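Long-range contact in glycoside transferase (Listeria monocytogenes, PDB 6R2M), which is an extracellular glycoside hydrolase that probably acts on exopolysaccharide: residues Pro12-Val26 with Tyr56-Gln70. Residues are numbered along the deposited sequence; the frame is centred on the assembly and turned at random. Where two conformers were deposited one is given.
Sequences PKETTPTSTSVQTYV and YMEYLVEVNDSKTFQ
Gln-23, in the first turn of helix 21-29, enters a hole formed by Tyr-56, Tyr-59, Leu-60 and Thr-68. Its CB lies 3.6 Å from Tyr-56 OH, and CG packs on Leu-60 CD2. A bend at chi2 (96°) turns NE2 toward Asp-65, while OE1 meets the edge of the Tyr-59 ring, in its plane, and accepts from a water that also contacts Tyr-59 OH, itself bonded to Lys-312. NE2 donates almost straight (177°) to Asp-65 OD2, 2.9 Å away, and also to Ser-19 O, so both amide ends are held and the flip is fixed. Thr-68 OG1 reaches the same OD2 from the opposite face, while Asp-65 OD1 caps helix 66-79 through Thr-68 N. Val-22 CG1 lies over the Tyr-59 ring in a CH-pi contact.

Before the helix, the extended N-terminal chain follows the Schellman motif that ends helix 50-62, with Asn-64 at positive phi as its C-prime residue. Thr-18 N donates to Val-63 O (2.9 Å), and Asn-64 ND2 to Thr-16 O. Thr-15 OG1 donates to Asn-64 O (2.6 Å) and accepts from Ser-66 N (2.9 Å). The N-terminal arm is thus fastened largely by polar bonds to the corner between helices 50-62 and 66-79, where Asp-65's buried carboxylate, shared by amide and hydroxyl, probably stays ionised.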
loop_
_atom_site.group_PDB
_atom_site.type_symbol
_atom_site.label_atom_id
_atom_site.label_comp_id
_atom_site.label_asym_id
_atom_site.label_seq_id
_atom_site.Cartn_x
_atom_site.Cartn_y
_atom_site.Cartn_z
ATOM N N PRO A 12 23.825 0.863 -7.931
ATOM C CA PRO A 12 23.473 0.807 -9.352
ATOM C C PRO A 12 24.048 1.992 -10.116
ATOM O O PRO A 12 24.387 3.033 -9.551
ATOM C CB PRO A 12 21.938 0.834 -9.359
ATOM C CG PRO A 12 21.512 1.118 -7.974
ATOM C CD PRO A 12 22.685 1.189 -7.062
ATOM N N LYS A 13 24.166 1.805 -11.428
ATOM C CA LYS A 13 24.553 2.909 -12.297
ATOM C C LYS A 13 23.581 4.068 -12.089
ATOM O O LYS A 13 22.374 3.862 -11.957
ATOM C CB LYS A 13 24.558 2.450 -13.759
ATOM C CG LYS A 13 25.077 3.481 -14.771
ATOM C CD LYS A 13 26.158 4.368 -14.168
ATOM C CE LYS A 13 27.149 4.887 -15.200
ATOM N NZ LYS A 13 27.856 3.804 -15.936
ATOM N N GLU A 14 24.115 5.285 -12.002
ATOM C CA GLU A 14 23.267 6.443 -11.752
ATOM C C GLU A 14 22.398 6.728 -12.970
ATOM O O GLU A 14 22.892 6.793 -14.100
ATOM C CB GLU A 14 24.114 7.669 -11.401
ATOM C CG GLU A 14 23.290 8.895 -10.997
ATOM C CD GLU A 14 24.055 9.865 -10.108
ATOM O OE1 GLU A 14 24.996 9.431 -9.406
ATOM O OE2 GLU A 14 23.700 11.060 -10.092
ATOM N N THR A 15 21.100 6.888 -12.737
ATOM C CA THR A 15 20.121 7.115 -13.787
ATOM C C THR A 15 19.638 8.561 -13.749
ATOM O O THR A 15 19.746 9.240 -12.726
ATOM C CB THR A 15 18.922 6.175 -13.625
ATOM O OG1 THR A 15 18.318 6.404 -12.343
ATOM C CG2 THR A 15 19.349 4.720 -13.733
ATOM N N THR A 16 19.054 9.016 -14.864
ATOM C CA THR A 16 18.469 10.354 -14.938
ATOM C C THR A 16 16.987 10.304 -14.585
ATOM O O THR A 16 16.192 9.773 -15.375
ATOM C CB THR A 16 18.648 10.941 -16.327
ATOM O OG1 THR A 16 20.043 11.038 -16.627
ATOM C CG2 THR A 16 18.028 12.335 -16.407
ATOM N N PRO A 17 16.559 10.862 -13.451
ATOM C CA PRO A 17 15.141 10.802 -13.090
ATOM C C PRO A 17 14.272 11.587 -14.063
ATOM O O PRO A 17 14.733 12.501 -14.758
ATOM C CB PRO A 17 15.098 11.427 -11.692
ATOM C CG PRO A 17 16.508 11.357 -11.192
ATOM C CD PRO A 17 17.376 11.488 -12.400
ATOM N N THR A 18 12.993 11.193 -14.120
ATOM C CA THR A 18 12.026 11.964 -14.898
ATOM C C THR A 18 11.695 13.283 -14.226
ATOM O O THR A 18 11.227 14.211 -14.890
ATOM C CB THR A 18 10.729 11.193 -15.111
ATOM O OG1 THR A 18 10.111 10.945 -13.846
ATOM C CG2 THR A 18 10.972 9.892 -15.831
ATOM N N SER A 19 11.939 13.378 -12.924
ATOM C CA SER A 19 11.621 14.560 -12.137
ATOM C C SER A 19 12.328 14.417 -10.798
ATOM O O SER A 19 12.535 13.294 -10.331
ATOM C CB SER A 19 10.102 14.692 -11.947
ATOM O OG SER A 19 9.755 15.461 -10.810
ATOM N N THR A 20 12.654 15.538 -10.173
ATOM C CA THR A 20 13.247 15.513 -8.847
ATOM C C THR A 20 12.456 16.291 -7.810
ATOM O O THR A 20 12.928 16.419 -6.678
ATOM C CB THR A 20 14.678 16.062 -8.884
ATOM O OG1 THR A 20 14.646 17.424 -9.312
ATOM C CG2 THR A 20 15.536 15.251 -9.841
ATOM N N SER A 21 11.285 16.831 -8.155
ATOM C CA SER A 21 10.610 17.758 -7.250
ATOM C C SER A 21 10.072 17.053 -6.011
ATOM O O SER A 21 10.117 17.613 -4.905
ATOM C CB SER A 21 9.486 18.477 -7.997
ATOM O OG SER A 21 8.630 17.549 -8.633
ATOM N N VAL A 22 9.539 15.836 -6.169
ATOM C CA VAL A 22 9.040 15.099 -5.012
ATOM C C VAL A 22 10.189 14.755 -4.073
ATOM O O VAL A 22 10.085 14.918 -2.853
ATOM C CB VAL A 22 8.276 13.834 -5.448
ATOM C CG1 VAL A 22 8.064 12.912 -4.244
ATOM C CG2 VAL A 22 6.946 14.198 -6.073
ATOM N N GLN A 23 11.304 14.272 -4.631
ATOM C CA GLN A 23 12.478 13.961 -3.816
ATOM C C GLN A 23 12.918 15.175 -3.007
ATOM O O GLN A 23 13.200 15.069 -1.808
ATOM C CB GLN A 23 13.623 13.467 -4.709
ATOM C CG GLN A 23 13.301 12.183 -5.476
ATOM C CD GLN A 23 12.803 12.456 -6.896
ATOM O OE1 GLN A 23 11.792 13.129 -7.094
ATOM N NE2 GLN A 23 13.514 11.931 -7.883
ATOM N N THR A 24 12.981 16.343 -3.655
ATOM C CA THR A 24 13.350 17.575 -2.965
ATOM C C THR A 24 12.349 17.906 -1.872
ATOM O O THR A 24 12.738 18.248 -0.751
ATOM C CB THR A 24 13.445 18.716 -3.972
ATOM O OG1 THR A 24 14.506 18.427 -4.894
ATOM C CG2 THR A 24 13.743 20.051 -3.280
ATOM N N TYR A 25 11.056 17.745 -2.167
ATOM C CA TYR A 25 10.016 18.050 -1.190
ATOM C C TYR A 25 10.059 17.080 -0.015
ATOM O O TYR A 25 9.884 17.484 1.141
ATOM C CB TYR A 25 8.655 18.012 -1.874
ATOM C CG TYR A 25 7.530 18.440 -0.986
ATOM C CD1 TYR A 25 7.190 19.782 -0.882
ATOM C CD2 TYR A 25 6.811 17.518 -0.238
ATOM C CE1 TYR A 25 6.163 20.194 -0.064
ATOM C CE2 TYR A 25 5.763 17.921 0.590
ATOM C CZ TYR A 25 5.448 19.272 0.656
ATOM O OH TYR A 25 4.427 19.723 1.467
ATOM N N VAL A 26 10.323 15.800 -0.284
ATOM C CA VAL A 26 10.408 14.830 0.803
ATOM C C VAL A 26 11.611 15.124 1.691
ATOM O O VAL A 26 11.519 15.071 2.923
ATOM C CB VAL A 26 10.453 13.410 0.222
ATOM C CG1 VAL A 26 10.880 12.399 1.306
ATOM C CG2 VAL A 26 9.072 13.058 -0.352
ATOM N N TYR A 56 7.918 5.367 -0.814
ATOM C CA TYR A 56 8.920 6.220 -1.430
ATOM C C TYR A 56 9.786 5.420 -2.391
ATOM O O TYR A 56 10.071 5.880 -3.502
ATOM C CB TYR A 56 9.751 6.887 -0.340
ATOM C CG TYR A 56 10.603 8.047 -0.797
ATOM C CD1 TYR A 56 10.208 8.888 -1.835
ATOM C CD2 TYR A 56 11.808 8.294 -0.172
ATOM C CE1 TYR A 56 11.012 9.955 -2.226
ATOM C CE2 TYR A 56 12.623 9.347 -0.564
ATOM C CZ TYR A 56 12.212 10.171 -1.582
ATOM O OH TYR A 56 13.036 11.217 -1.950
ATOM N N MET A 57 10.184 4.204 -1.998
ATOM C CA MET A 57 10.925 3.339 -2.916
ATOM C C MET A 57 10.137 3.066 -4.188
ATOM O O MET A 57 10.701 3.087 -5.290
ATOM C CB MET A 57 11.276 2.028 -2.223
ATOM C CG MET A 57 12.377 2.198 -1.204
ATOM S SD MET A 57 12.643 0.762 -0.121
ATOM C CE MET A 57 13.083 -0.497 -1.339
ATOM N N GLU A 58 8.838 2.778 -4.047
ATOM C CA GLU A 58 7.986 2.551 -5.208
ATOM C C GLU A 58 7.992 3.766 -6.134
ATOM O O GLU A 58 8.166 3.635 -7.355
ATOM C CB GLU A 58 6.574 2.218 -4.720
ATOM C CG GLU A 58 5.589 1.913 -5.808
ATOM C CD GLU A 58 4.244 1.467 -5.251
ATOM O OE1 GLU A 58 4.205 0.962 -4.107
ATOM O OE2 GLU A 58 3.226 1.604 -5.962
ATOM N N TYR A 59 7.818 4.962 -5.564
ATOM C CA TYR A 59 7.853 6.185 -6.352
ATOM C C TYR A 59 9.190 6.350 -7.069
ATOM O O TYR A 59 9.227 6.716 -8.246
ATOM C CB TYR A 59 7.570 7.400 -5.456
ATOM C CG TYR A 59 7.597 8.690 -6.235
ATOM C CD1 TYR A 59 6.464 9.120 -6.924
ATOM C CD2 TYR A 59 8.761 9.442 -6.334
ATOM C CE1 TYR A 59 6.473 10.286 -7.659
ATOM C CE2 TYR A 59 8.789 10.624 -7.078
ATOM C CZ TYR A 59 7.642 11.035 -7.739
ATOM O OH TYR A 59 7.663 12.196 -8.506
ATOM N N LEU A 60 10.299 6.079 -6.375
ATOM C CA LEU A 60 11.614 6.327 -6.953
ATOM C C LEU A 60 11.900 5.416 -8.137
ATOM O O LEU A 60 12.582 5.834 -9.076
ATOM C CB LEU A 60 12.685 6.173 -5.869
ATOM C CG LEU A 60 12.522 7.242 -4.791
ATOM C CD1 LEU A 60 13.383 6.879 -3.610
ATOM C CD2 LEU A 60 12.820 8.683 -5.281
ATOM N N VAL A 61 11.387 4.182 -8.123
ATOM C CA VAL A 61 11.507 3.335 -9.310
ATOM C C VAL A 61 10.703 3.927 -10.455
ATOM O O VAL A 61 11.170 3.966 -11.604
ATOM C CB VAL A 61 11.070 1.893 -8.995
ATOM C CG1 VAL A 61 11.059 1.042 -10.280
ATOM C CG2 VAL A 61 11.993 1.274 -7.974
ATOM N N GLU A 62 9.497 4.427 -10.157
ATOM C CA GLU A 62 8.639 4.978 -11.199
ATOM C C GLU A 62 9.292 6.175 -11.885
ATOM O O GLU A 62 9.159 6.343 -13.103
ATOM C CB GLU A 62 7.276 5.364 -10.607
ATOM C CG GLU A 62 6.281 5.913 -11.613
ATOM C CD GLU A 62 5.924 4.919 -12.711
ATOM O OE1 GLU A 62 5.948 3.690 -12.462
ATOM O OE2 GLU A 62 5.614 5.385 -13.833
ATOM N N VAL A 63 10.019 7.005 -11.134
ATOM C CA VAL A 63 10.646 8.197 -11.709
ATOM C C VAL A 63 12.113 7.961 -12.074
ATOM O O VAL A 63 12.831 8.916 -12.382
ATOM C CB VAL A 63 10.497 9.434 -10.798
ATOM C CG1 VAL A 63 9.022 9.753 -10.577
ATOM C CG2 VAL A 63 11.221 9.265 -9.449
ATOM N N ASN A 64 12.571 6.710 -12.061
ATOM C CA ASN A 64 13.889 6.346 -12.597
ATOM C C ASN A 64 15.021 7.010 -11.826
ATOM O O ASN A 64 15.952 7.553 -12.415
ATOM C CB ASN A 64 14.000 6.678 -14.094
ATOM C CG ASN A 64 15.230 6.050 -14.736
ATOM O OD1 ASN A 64 15.552 4.896 -14.461
ATOM N ND2 ASN A 64 15.938 6.819 -15.560
ATOM N N ASP A 65 14.946 6.989 -10.496
ATOM C CA ASP A 65 15.953 7.651 -9.660
ATOM C C ASP A 65 16.738 6.609 -8.863
ATOM O O ASP A 65 16.452 6.331 -7.697
ATOM C CB ASP A 65 15.289 8.689 -8.750
ATOM C CG ASP A 65 16.304 9.519 -7.970
ATOM O OD1 ASP A 65 17.521 9.239 -8.053
ATOM O OD2 ASP A 65 15.878 10.455 -7.262
ATOM N N SER A 66 17.775 6.051 -9.494
ATOM C CA SER A 66 18.502 4.973 -8.831
ATOM C C SER A 66 19.287 5.462 -7.624
ATOM O O SER A 66 19.431 4.722 -6.640
ATOM C CB SER A 66 19.428 4.286 -9.830
ATOM O OG SER A 66 20.540 5.126 -10.054
ATOM N N LYS A 67 19.812 6.682 -7.685
ATOM C CA LYS A 67 20.610 7.183 -6.571
ATOM C C LYS A 67 19.774 7.333 -5.306
ATOM O O LYS A 67 20.168 6.863 -4.228
ATOM C CB LYS A 67 21.256 8.515 -6.936
ATOM C CG LYS A 67 21.892 9.231 -5.768
ATOM C CD LYS A 67 22.593 10.494 -6.250
ATOM C CE LYS A 67 23.107 11.326 -5.086
ATOM N NZ LYS A 67 21.984 11.859 -4.262
ATOM N N THR A 68 18.611 7.979 -5.413
ATOM C CA THR A 68 17.772 8.114 -4.224
ATOM C C THR A 68 17.205 6.759 -3.797
ATOM O O THR A 68 17.072 6.502 -2.600
ATOM C CB THR A 68 16.660 9.147 -4.459
ATOM O OG1 THR A 68 17.233 10.339 -5.019
ATOM C CG2 THR A 68 15.963 9.525 -3.123
ATOM N N PHE A 69 16.920 5.868 -4.749
ATOM C CA PHE A 69 16.450 4.532 -4.395
ATOM C C PHE A 69 17.478 3.805 -3.527
ATOM O O PHE A 69 17.128 3.206 -2.504
ATOM C CB PHE A 69 16.132 3.721 -5.663
ATOM C CG PHE A 69 15.486 2.399 -5.370
ATOM C CD1 PHE A 69 16.269 1.281 -5.139
ATOM C CD2 PHE A 69 14.100 2.283 -5.257
ATOM C CE1 PHE A 69 15.690 0.058 -4.837
ATOM C CE2 PHE A 69 13.508 1.060 -4.940
ATOM C CZ PHE A 69 14.305 -0.056 -4.728
ATOM N N GLN A 70 18.749 3.820 -3.936
ATOM C CA GLN A 70 19.778 3.139 -3.149
ATOM C C GLN A 70 19.960 3.797 -1.786
ATOM O O GLN A 70 20.219 3.099 -0.797
ATOM C CB GLN A 70 21.098 3.104 -3.929
ATOM C CG GLN A 70 22.300 2.549 -3.145
ATOM C CD GLN A 70 22.079 1.147 -2.614
ATOM O OE1 GLN A 70 21.508 0.304 -3.286
ATOM N NE2 GLN A 70 22.540 0.895 -1.392
HETATM O O HOH W 1 22.753 4.924 -8.435
HETATM O O HOH W 2 19.629 8.727 -10.056
HETATM O O HOH W 3 9.724 13.949 -8.530
#